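Local coordinates for esterase family protein (Staphylococcus aureus, PDB 7L0A), which probably hydrolyses S-formylglutathione to formate and glutathione, as a serine esterase of the alpha/beta-hydrolase clan, at residues Glu105-Val110 against Asp144-Ala149; Tyr109-Gln112 against Ser117-Arg120; Met64-Ile69 against His242-Trp247. All coordinates share one frame; numbering follows the deposited sequence.

In the fold
From the N terminus, the chain first reaches 64-69, the end of helix 62-66 and the turn after it. This segment waits longest for its partner: interaction 3 closes only at 242-247, where helix 244-259 starts beside the predicted catalytic H242. Interactions 1 and 2 both fall within that long loop. They start from helix 99-113 and share Y109 and V110. Interaction 2 closes a short loop at 117-120, before strand 123-128. Interaction 1 runs further, to 144-149 at the start of strand 148-152. These two touch through R120, which packs on D144-A147. Interaction 3 lies on the opposite side of the chain's centre from interaction 1, their centres about 23 Å apart.

Interaction 1 of 3, residues Glu105-Val110 against Asp144-Ala149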
loop_
_atom_site.group_PDB
_atom_site.type_symbol
_atom_site.label_atom_id
_atom_site.label_comp_id
_atom_site.label_asym_id
_atom_site.label_seq_id
_atom_site.Cartn_x
_atom_site.Cartn_y
_atom_site.Cartn_z
ATOM N N GLU B 105 6.360 14.304 3.867
ATOM C CA GLU B 105 5.377 13.462 4.539
ATOM C C GLU B 105 5.270 12.106 3.856
ATOM O O GLU B 105 5.242 11.068 4.533
ATOM C CB GLU B 105 4.020 14.161 4.554
ATOM C CG GLU B 105 2.872 13.207 4.943
ATOM C CD GLU B 105 1.509 13.819 4.733
ATOM O OE1 GLU B 105 0.821 13.396 3.820
ATOM O OE2 GLU B 105 1.172 14.810 5.458
ATOM N N VAL B 106 5.179 12.092 2.519
ATOM C CA VAL B 106 5.092 10.817 1.807
ATOM C C VAL B 106 6.312 9.965 2.141
ATOM O O VAL B 106 6.197 8.768 2.450
ATOM C CB VAL B 106 4.955 11.028 0.288
ATOM C CG1 VAL B 106 5.037 9.707 -0.427
ATOM C CG2 VAL B 106 3.640 11.720 -0.035
ATOM N N TYR B 107 7.496 10.579 2.087
ATOM C CA TYR B 107 8.730 9.885 2.426
ATOM C C TYR B 107 8.627 9.248 3.809
ATOM O O TYR B 107 8.889 8.045 3.978
ATOM C CB TYR B 107 9.925 10.854 2.363
ATOM C CG TYR B 107 11.243 10.182 2.680
ATOM C CD1 TYR B 107 11.613 9.899 3.999
ATOM C CD2 TYR B 107 12.115 9.809 1.665
ATOM C CE1 TYR B 107 12.812 9.218 4.269
ATOM C CE2 TYR B 107 13.321 9.173 1.933
ATOM C CZ TYR B 107 13.661 8.872 3.227
ATOM O OH TYR B 107 14.845 8.207 3.499
ATOM N N ASP B 108 8.228 10.038 4.805
ATOM C CA ASP B 108 8.183 9.543 6.174
ATOM C C ASP B 108 7.159 8.419 6.306
ATOM O O ASP B 108 7.449 7.380 6.910
ATOM C CB ASP B 108 7.869 10.690 7.129
ATOM C CG ASP B 108 9.059 11.618 7.361
ATOM O OD1 ASP B 108 10.195 11.294 6.939
ATOM O OD2 ASP B 108 8.840 12.688 7.978
ATOM N N TYR B 109 5.958 8.609 5.738
ATOM C CA TYR B 109 4.874 7.640 5.873
ATOM C C TYR B 109 5.258 6.288 5.265
ATOM O O TYR B 109 5.118 5.234 5.901
ATOM C CB TYR B 109 3.618 8.221 5.207
ATOM C CG TYR B 109 2.349 7.407 5.219
ATOM C CD1 TYR B 109 1.897 6.759 6.371
ATOM C CD2 TYR B 109 1.569 7.329 4.080
ATOM C CE1 TYR B 109 0.734 6.031 6.374
ATOM C CE2 TYR B 109 0.399 6.597 4.068
ATOM C CZ TYR B 109 -0.018 5.967 5.234
ATOM O OH TYR B 109 -1.202 5.250 5.215
ATOM N N VAL B 110 5.783 6.303 4.037
ATOM C CA VAL B 110 6.049 5.009 3.400
ATOM C C VAL B 110 7.233 4.318 4.050
ATOM O O VAL B 110 7.298 3.086 4.060
ATOM C CB VAL B 110 6.251 5.147 1.880
ATOM C CG1 VAL B 110 4.962 5.705 1.245
ATOM C CG2 VAL B 110 7.475 5.958 1.489
ATOM N N ASP B 144 21.133 15.184 3.083
ATOM C CA ASP B 144 21.468 14.121 4.021
ATOM C C ASP B 144 20.482 12.964 3.967
ATOM O O ASP B 144 20.696 11.947 4.629
ATOM C CB ASP B 144 21.544 14.683 5.449
ATOM C CG ASP B 144 20.235 15.283 5.925
ATOM O OD1 ASP B 144 19.351 15.577 5.090
ATOM O OD2 ASP B 144 20.094 15.478 7.153
ATOM N N LYS B 145 19.421 13.084 3.176
ATOM C CA LYS B 145 18.401 12.059 3.037
ATOM C C LYS B 145 18.573 11.214 1.782
ATOM O O LYS B 145 18.244 10.025 1.797
ATOM C CB LYS B 145 17.025 12.739 3.019
ATOM C CG LYS B 145 15.808 11.866 3.195
ATOM C CD LYS B 145 14.574 12.745 3.499
ATOM C CE LYS B 145 14.002 12.491 4.903
ATOM N NZ LYS B 145 14.214 13.575 5.874
ATOM N N PHE B 146 19.100 11.785 0.714
ATOM C CA PHE B 146 19.180 11.106 -0.572
ATOM C C PHE B 146 20.629 11.040 -1.026
ATOM O O PHE B 146 21.328 12.056 -1.039
ATOM C CB PHE B 146 18.358 11.827 -1.634
ATOM C CG PHE B 146 16.908 11.964 -1.285
ATOM C CD1 PHE B 146 16.049 10.891 -1.418
ATOM C CD2 PHE B 146 16.410 13.167 -0.816
ATOM C CE1 PHE B 146 14.730 11.013 -1.095
ATOM C CE2 PHE B 146 15.081 13.306 -0.487
ATOM C CZ PHE B 146 14.225 12.219 -0.645
ATOM N N ALA B 147 21.065 9.847 -1.431
ATOM C CA ALA B 147 22.431 9.678 -1.898
ATOM C C ALA B 147 22.597 10.136 -3.338
ATOM O O ALA B 147 23.712 10.516 -3.742
ATOM C CB ALA B 147 22.849 8.217 -1.791
ATOM N N LYS B 148 21.525 10.076 -4.111
ATOM C CA LYS B 148 21.568 10.326 -5.546
ATOM C C LYS B 148 20.262 10.999 -5.941
ATOM O O LYS B 148 19.203 10.671 -5.394
ATOM C CB LYS B 148 21.752 9.053 -6.359
ATOM C CG LYS B 148 23.018 8.295 -5.992
ATOM C CD LYS B 148 23.166 7.042 -6.834
ATOM C CE LYS B 148 24.313 6.195 -6.312
ATOM N NZ LYS B 148 24.763 5.193 -7.314
ATOM N N ALA B 149 20.341 11.915 -6.906
ATOM C CA ALA B 149 19.203 12.689 -7.402
ATOM C C ALA B 149 19.317 12.806 -8.913
ATOM O O ALA B 149 20.411 13.073 -9.432
ATOM C CB ALA B 149 19.190 14.098 -6.756
HETATM O O HOH W 1 17.796 8.443 3.934
#
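Y107 reaches out from helix 99-113 and packs against K145 and F146. Its CG is anti to the backbone N (chi1 -179°), which directs the ring away from the helix and into this pair. The close part is the lysine chain on the ring. K145 CE lies over one face, offset toward the rim, 3.5 Å from Y107 CE1. This is a CH-pi contact. K145 CG sits nearer the phenol end, 3.7 Å from Y107 CZ. F146 comes in obliquely near the CD2-CE2 bond, with F146 CE1 3.8 Å from Y107 CE2. The two ring planes stand at 85°, but the pair is oblique. K145 CG also lies above one face of the F146 ring, so the lysine chain touches both aromatics.

In the alpha/beta-hydrolase fold, this joins a helix packed on the central sheet to the loop leading into strand 148-152. Y107 and F146 also touch strand 123-128, through N123 and I125. The outer end of the lysine is more polar and more loosely held. K145 bends at its last two torsions, and NZ bonds to Q142 OE1. NZ is 5.3 Å from the Y107 ring centroid, at most a weak cation-pi attraction. D108 OD1 stays 4.7 Å from K145 NZ, near but not paired. At the phenol end a water bridges the segments: it lies 3.0 Å from Y107 OH and donates to K145 O at 2.7 Å.

Interaction 2 of 3, residues Tyr109-Gln112 against Ser117-Arg120; sequences YVHQ and SKKR
The H111 imidazole meets the 117-120 loop at its edge. S117 O lies near the ring plane, 3.1 Å from H111 CD2. K118 CG is further off and oblique to the ring, 4.3 Å from H111 CD2. Outside the two segments, the ring of Y107 stacks with this imidazole. Both ring nitrogens have partners: ND1 bonds to Y107 O one turn back, and NE2 bonds to N123 OD1. These two bonds fix the rotation of the ring. N123 also grips the loop, because its ND2 bonds to both S117 O and K119 O.

K118 lies on the more exposed side of the contact. Its side chain is extended beyond CG (chi2 170°) and passes across the end of the helix, which brings K118 CE 3.5 Å from H111 O. The Q112 side chain crosses the lysine at about a right angle, and Q112 also packs on F37 of the second subunit.

The CB of S117 points away from the helix. Its OG accepts from K119 N at 3.1 Å, with an N-H...O angle of 160°, and bonds to D122 OD2. The bond from K119 makes an ST turn, placed in the connection from helix 99-113 to strand 123-128 of the alpha/beta-hydrolase fold.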
loop_
_atom_site.group_PDB
_atom_site.type_symbol
_atom_site.label_atom_id
_atom_site.label_comp_id
_atom_site.label_asym_id
_atom_site.label_seq_id
_atom_site.Cartn_x
_atom_site.Cartn_y
_atom_site.Cartn_z
ATOM N N TYR B 109 5.958 8.609 5.738
ATOM C CA TYR B 109 4.874 7.640 5.873
ATOM C C TYR B 109 5.258 6.288 5.265
ATOM O O TYR B 109 5.118 5.234 5.901
ATOM C CB TYR B 109 3.618 8.221 5.207
ATOM C CG TYR B 109 2.349 7.407 5.219
ATOM C CD1 TYR B 109 1.897 6.759 6.371
ATOM C CD2 TYR B 109 1.569 7.329 4.080
ATOM C CE1 TYR B 109 0.734 6.031 6.374
ATOM C CE2 TYR B 109 0.399 6.597 4.068
ATOM C CZ TYR B 109 -0.018 5.967 5.234
ATOM O OH TYR B 109 -1.202 5.250 5.215
ATOM N N VAL B 110 5.783 6.303 4.037
ATOM C CA VAL B 110 6.049 5.009 3.400
ATOM C C VAL B 110 7.233 4.318 4.050
ATOM O O VAL B 110 7.298 3.086 4.060
ATOM C CB VAL B 110 6.251 5.147 1.880
ATOM C CG1 VAL B 110 4.962 5.705 1.245
ATOM C CG2 VAL B 110 7.475 5.958 1.489
ATOM N N HIS B 111 8.192 5.072 4.593
ATOM C CA HIS B 111 9.305 4.436 5.297
ATOM C C HIS B 111 8.887 3.916 6.668
ATOM O O HIS B 111 9.500 2.960 7.158
ATOM C CB HIS B 111 10.502 5.361 5.438
ATOM C CG HIS B 111 11.269 5.552 4.157
ATOM N ND1 HIS B 111 10.859 6.422 3.168
ATOM C CD2 HIS B 111 12.433 5.019 3.730
ATOM C CE1 HIS B 111 11.735 6.401 2.175
ATOM N NE2 HIS B 111 12.708 5.561 2.504
ATOM N N GLN B 112 7.826 4.453 7.262
ATOM C CA GLN B 112 7.301 3.857 8.487
ATOM C C GLN B 112 6.516 2.585 8.217
ATOM O O GLN B 112 6.664 1.596 8.945
ATOM C CB GLN B 112 6.423 4.846 9.260
ATOM C CG GLN B 112 7.140 6.058 9.831
ATOM C CD GLN B 112 8.158 5.711 10.900
ATOM O OE1 GLN B 112 7.791 5.331 12.003
ATOM N NE2 GLN B 112 9.437 5.857 10.579
ATOM N N SER B 117 14.477 0.852 3.167
ATOM C CA SER B 117 15.662 1.278 3.872
ATOM C C SER B 117 15.566 2.754 4.244
ATOM O O SER B 117 15.146 3.595 3.445
ATOM C CB SER B 117 16.908 1.069 3.039
ATOM O OG SER B 117 18.050 1.471 3.775
ATOM N N LYS B 118 16.020 3.061 5.448
ATOM C CA LYS B 118 16.118 4.430 5.929
ATOM C C LYS B 118 17.509 4.997 5.790
ATOM O O LYS B 118 17.729 6.163 6.157
ATOM C CB LYS B 118 15.677 4.488 7.385
ATOM C CG LYS B 118 14.196 4.172 7.559
ATOM C CD LYS B 118 13.796 3.992 9.002
ATOM C CE LYS B 118 12.296 3.765 9.134
ATOM N NZ LYS B 118 11.849 3.708 10.554
ATOM N N LYS B 119 18.448 4.217 5.259
ATOM C CA LYS B 119 19.804 4.698 5.058
ATOM C C LYS B 119 19.913 5.587 3.823
ATOM O O LYS B 119 19.355 5.280 2.769
ATOM C CB LYS B 119 20.768 3.528 4.888
ATOM C CG LYS B 119 20.720 2.525 6.036
ATOM C CD LYS B 119 21.642 1.353 5.740
ATOM C CE LYS B 119 21.507 0.289 6.812
ATOM N NZ LYS B 119 21.551 0.903 8.168
ATOM N N ARG B 120 20.684 6.662 3.960
ATOM C CA ARG B 120 20.909 7.594 2.860
ATOM C C ARG B 120 21.399 6.886 1.605
ATOM O O ARG B 120 20.937 7.196 0.493
ATOM C CB ARG B 120 21.915 8.664 3.299
ATOM C CG ARG B 120 22.331 9.609 2.183
ATOM C CD ARG B 120 23.272 10.708 2.695
ATOM N NE ARG B 120 23.410 11.744 1.680
ATOM C CZ ARG B 120 24.325 11.747 0.719
ATOM N NH1 ARG B 120 25.230 10.773 0.628
ATOM N NH2 ARG B 120 24.351 12.756 -0.157
#

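Interaction 3 of 3, residues Met64-Ile69 against His242-Trp247; sequences MRYTSI and HDYAYW
Y66 presents its CB, not its ring, to the face of the Y244 ring. Y66 CB lies over one face of that ring, 3.6 Å from Y244 CG, in a CH-pi contact. The Y66 ring leads away from the contact, and the two ring planes are oblique at 45°. The chain here has the alpha/beta-hydrolase fold: 242-247 holds H242, predicted to be the histidine of the Ser-His-Asp triad, and the start of helix 244-259. The other segment is the end of helix 62-66 and the turn after it.

T67 meets the same tyrosine from another direction. Its CG2 comes in at the ring edge, near the ring plane, 3.6 Å from Y244 CD1. The first torsion explains this, since CG2 is anti to the carbonyl carbon and OG1 takes the place between N and C (chi1 78°). That leaves OG1 to hold the turn. It accepts from I69 N at 3.0 Å, forming an ST turn, and it also bonds to Y63 O.

The Y244 ring is fixed at its far end too, where OH bonds to S58 OG. W247 CE3 stands 3.6 Å above the centre of one Y244 ring face. The indole in turn reaches H242, with W247 CZ2 above the centre of the imidazole. W247 NE1 bonds to S153 OG, which helps set the indole. Y244 is thus a second-shell neighbour of the histidine, linked to it through W247. H242 ND1 bonds to D213 OD2, the predicted acid of the relay.

D243 caps the new helix. Its OD1 accepts from Y246 N at 3.2 Å, and the N-H meets it nearly along the C-O axis.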
loop_
_atom_site.group_PDB
_atom_site.type_symbol
_atom_site.label_atom_id
_atom_site.label_comp_id
_atom_site.label_asym_id
_atom_site.label_seq_id
_atom_site.Cartn_x
_atom_site.Cartn_y
_atom_site.Cartn_z
ATOM N N MET B 64 3.519 4.695 -14.540
ATOM C CA MET B 64 3.184 3.295 -14.756
ATOM C C MET B 64 2.648 3.061 -16.156
ATOM O O MET B 64 3.001 2.069 -16.801
ATOM C CB MET B 64 2.150 2.831 -13.736
ATOM C CG MET B 64 2.656 2.842 -12.309
ATOM S SD MET B 64 4.055 1.718 -11.993
ATOM C CE MET B 64 3.427 0.134 -12.503
ATOM N N ARG B 65 1.773 3.951 -16.636
ATOM C CA ARG B 65 1.093 3.753 -17.904
ATOM C C ARG B 65 1.983 4.083 -19.096
ATOM O O ARG B 65 1.975 3.352 -20.096
ATOM C CB ARG B 65 -0.180 4.588 -17.931
ATOM C CG ARG B 65 -1.247 4.107 -16.981
ATOM C CD ARG B 65 -2.151 5.223 -16.531
ATOM N NE ARG B 65 -2.841 5.859 -17.622
ATOM C CZ ARG B 65 -3.580 6.947 -17.476
ATOM N NH1 ARG B 65 -3.682 7.532 -16.276
ATOM N NH2 ARG B 65 -4.152 7.486 -18.522
ATOM N N TYR B 66 2.748 5.173 -19.025
ATOM C CA TYR B 66 3.443 5.699 -20.192
ATOM C C TYR B 66 4.908 5.303 -20.261
ATOM O O TYR B 66 5.606 5.737 -21.198
ATOM C CB TYR B 66 3.269 7.255 -20.222
ATOM C CG TYR B 66 1.883 7.585 -20.744
ATOM C CD1 TYR B 66 0.767 7.463 -19.942
ATOM C CD2 TYR B 66 1.675 7.864 -22.084
ATOM C CE1 TYR B 66 -0.516 7.630 -20.448
ATOM C CE2 TYR B 66 0.397 8.059 -22.597
ATOM C CZ TYR B 66 -0.691 7.924 -21.778
ATOM O OH TYR B 66 -1.978 8.053 -22.290
ATOM N N THR B 67 5.399 4.514 -19.299
ATOM C CA THR B 67 6.757 3.976 -19.333
ATOM C C THR B 67 6.683 2.521 -18.910
ATOM O O THR B 67 5.632 2.036 -18.480
ATOM C CB THR B 67 7.737 4.727 -18.411
ATOM O OG1 THR B 67 7.534 4.320 -17.054
ATOM C CG2 THR B 67 7.581 6.225 -18.511
ATOM N N SER B 68 7.816 1.827 -18.988
ATOM C CA SER B 68 7.943 0.502 -18.392
ATOM C C SER B 68 8.708 0.546 -17.078
ATOM O O SER B 68 9.450 -0.380 -16.766
ATOM C CB SER B 68 8.607 -0.462 -19.373
ATOM O OG SER B 68 7.819 -0.696 -20.523
ATOM N N ILE B 69 8.534 1.604 -16.269
ATOM C CA ILE B 69 9.339 1.735 -15.064
ATOM C C ILE B 69 9.273 0.503 -14.167
ATOM O O ILE B 69 10.282 0.104 -13.582
ATOM C CB ILE B 69 8.948 3.010 -14.300
ATOM C CG1 ILE B 69 9.926 3.233 -13.133
ATOM C CG2 ILE B 69 7.546 2.999 -13.832
ATOM C CD1 ILE B 69 9.622 4.443 -12.336
ATOM N N HIS B 242 10.050 16.801 -24.704
ATOM C CA HIS B 242 9.428 16.922 -23.388
ATOM C C HIS B 242 8.218 15.985 -23.294
ATOM O O HIS B 242 7.064 16.398 -23.264
ATOM C CB HIS B 242 9.042 18.387 -23.157
ATOM C CG HIS B 242 8.802 18.747 -21.731
ATOM N ND1 HIS B 242 9.810 19.188 -20.908
ATOM C CD2 HIS B 242 7.674 18.740 -20.984
ATOM C CE1 HIS B 242 9.310 19.431 -19.709
ATOM N NE2 HIS B 242 8.021 19.153 -19.725
ATOM N N ASP B 243 8.501 14.684 -23.235
ATOM C CA ASP B 243 7.427 13.691 -23.298
ATOM C C ASP B 243 7.915 12.359 -22.735
ATOM O O ASP B 243 9.106 12.176 -22.435
ATOM C CB ASP B 243 6.890 13.556 -24.728
ATOM C CG ASP B 243 7.951 13.165 -25.729
ATOM O OD1 ASP B 243 8.771 12.270 -25.442
ATOM O OD2 ASP B 243 7.952 13.736 -26.835
ATOM N N TYR B 244 6.957 11.409 -22.598
ATOM C CA TYR B 244 7.247 10.140 -21.946
ATOM C C TYR B 244 7.989 9.175 -22.846
ATOM O O TYR B 244 8.568 8.188 -22.363
ATOM C CB TYR B 244 5.956 9.523 -21.438
ATOM C CG TYR B 244 5.566 10.022 -20.079
ATOM C CD1 TYR B 244 6.178 9.502 -18.939
ATOM C CD2 TYR B 244 4.596 11.001 -19.911
ATOM C CE1 TYR B 244 5.842 9.950 -17.671
ATOM C CE2 TYR B 244 4.252 11.464 -18.628
ATOM C CZ TYR B 244 4.852 10.927 -17.538
ATOM O OH TYR B 244 4.511 11.340 -16.281
ATOM N N ALA B 245 8.014 9.413 -24.153
ATOM C CA ALA B 245 8.932 8.632 -24.980
ATOM C C ALA B 245 10.369 8.865 -24.531
ATOM O O ALA B 245 11.175 7.927 -24.456
ATOM C CB ALA B 245 8.753 8.999 -26.444
ATOM N N TYR B 246 10.707 10.113 -24.182
ATOM C CA TYR B 246 12.021 10.383 -23.624
ATOM C C TYR B 246 12.122 9.935 -22.165
ATOM O O TYR B 246 13.100 9.280 -21.791
ATOM C CB TYR B 246 12.363 11.887 -23.745
ATOM C CG TYR B 246 13.708 12.207 -23.146
ATOM C CD1 TYR B 246 14.877 11.860 -23.798
ATOM C CD2 TYR B 246 13.819 12.867 -21.908
ATOM C CE1 TYR B 246 16.118 12.139 -23.247
ATOM C CE2 TYR B 246 15.046 13.119 -21.361
ATOM C CZ TYR B 246 16.189 12.761 -22.035
ATOM O OH TYR B 246 17.434 13.007 -21.501
ATOM N N TRP B 247 11.131 10.265 -21.313
ATOM C CA TRP B 247 11.266 9.900 -19.906
ATOM C C TRP B 247 11.274 8.384 -19.694
ATOM O O TRP B 247 11.896 7.917 -18.737
ATOM C CB TRP B 247 10.175 10.579 -19.038
ATOM C CG TRP B 247 10.303 12.091 -19.165
ATOM C CD1 TRP B 247 11.453 12.789 -19.191
ATOM C CD2 TRP B 247 9.247 13.030 -19.389
ATOM N NE1 TRP B 247 11.190 14.125 -19.405
ATOM C CE2 TRP B 247 9.842 14.301 -19.505
ATOM C CE3 TRP B 247 7.860 12.934 -19.464
ATOM C CZ2 TRP B 247 9.104 15.445 -19.735
ATOM C CZ3 TRP B 247 7.128 14.051 -19.696
ATOM C CH2 TRP B 247 7.752 15.321 -19.812
#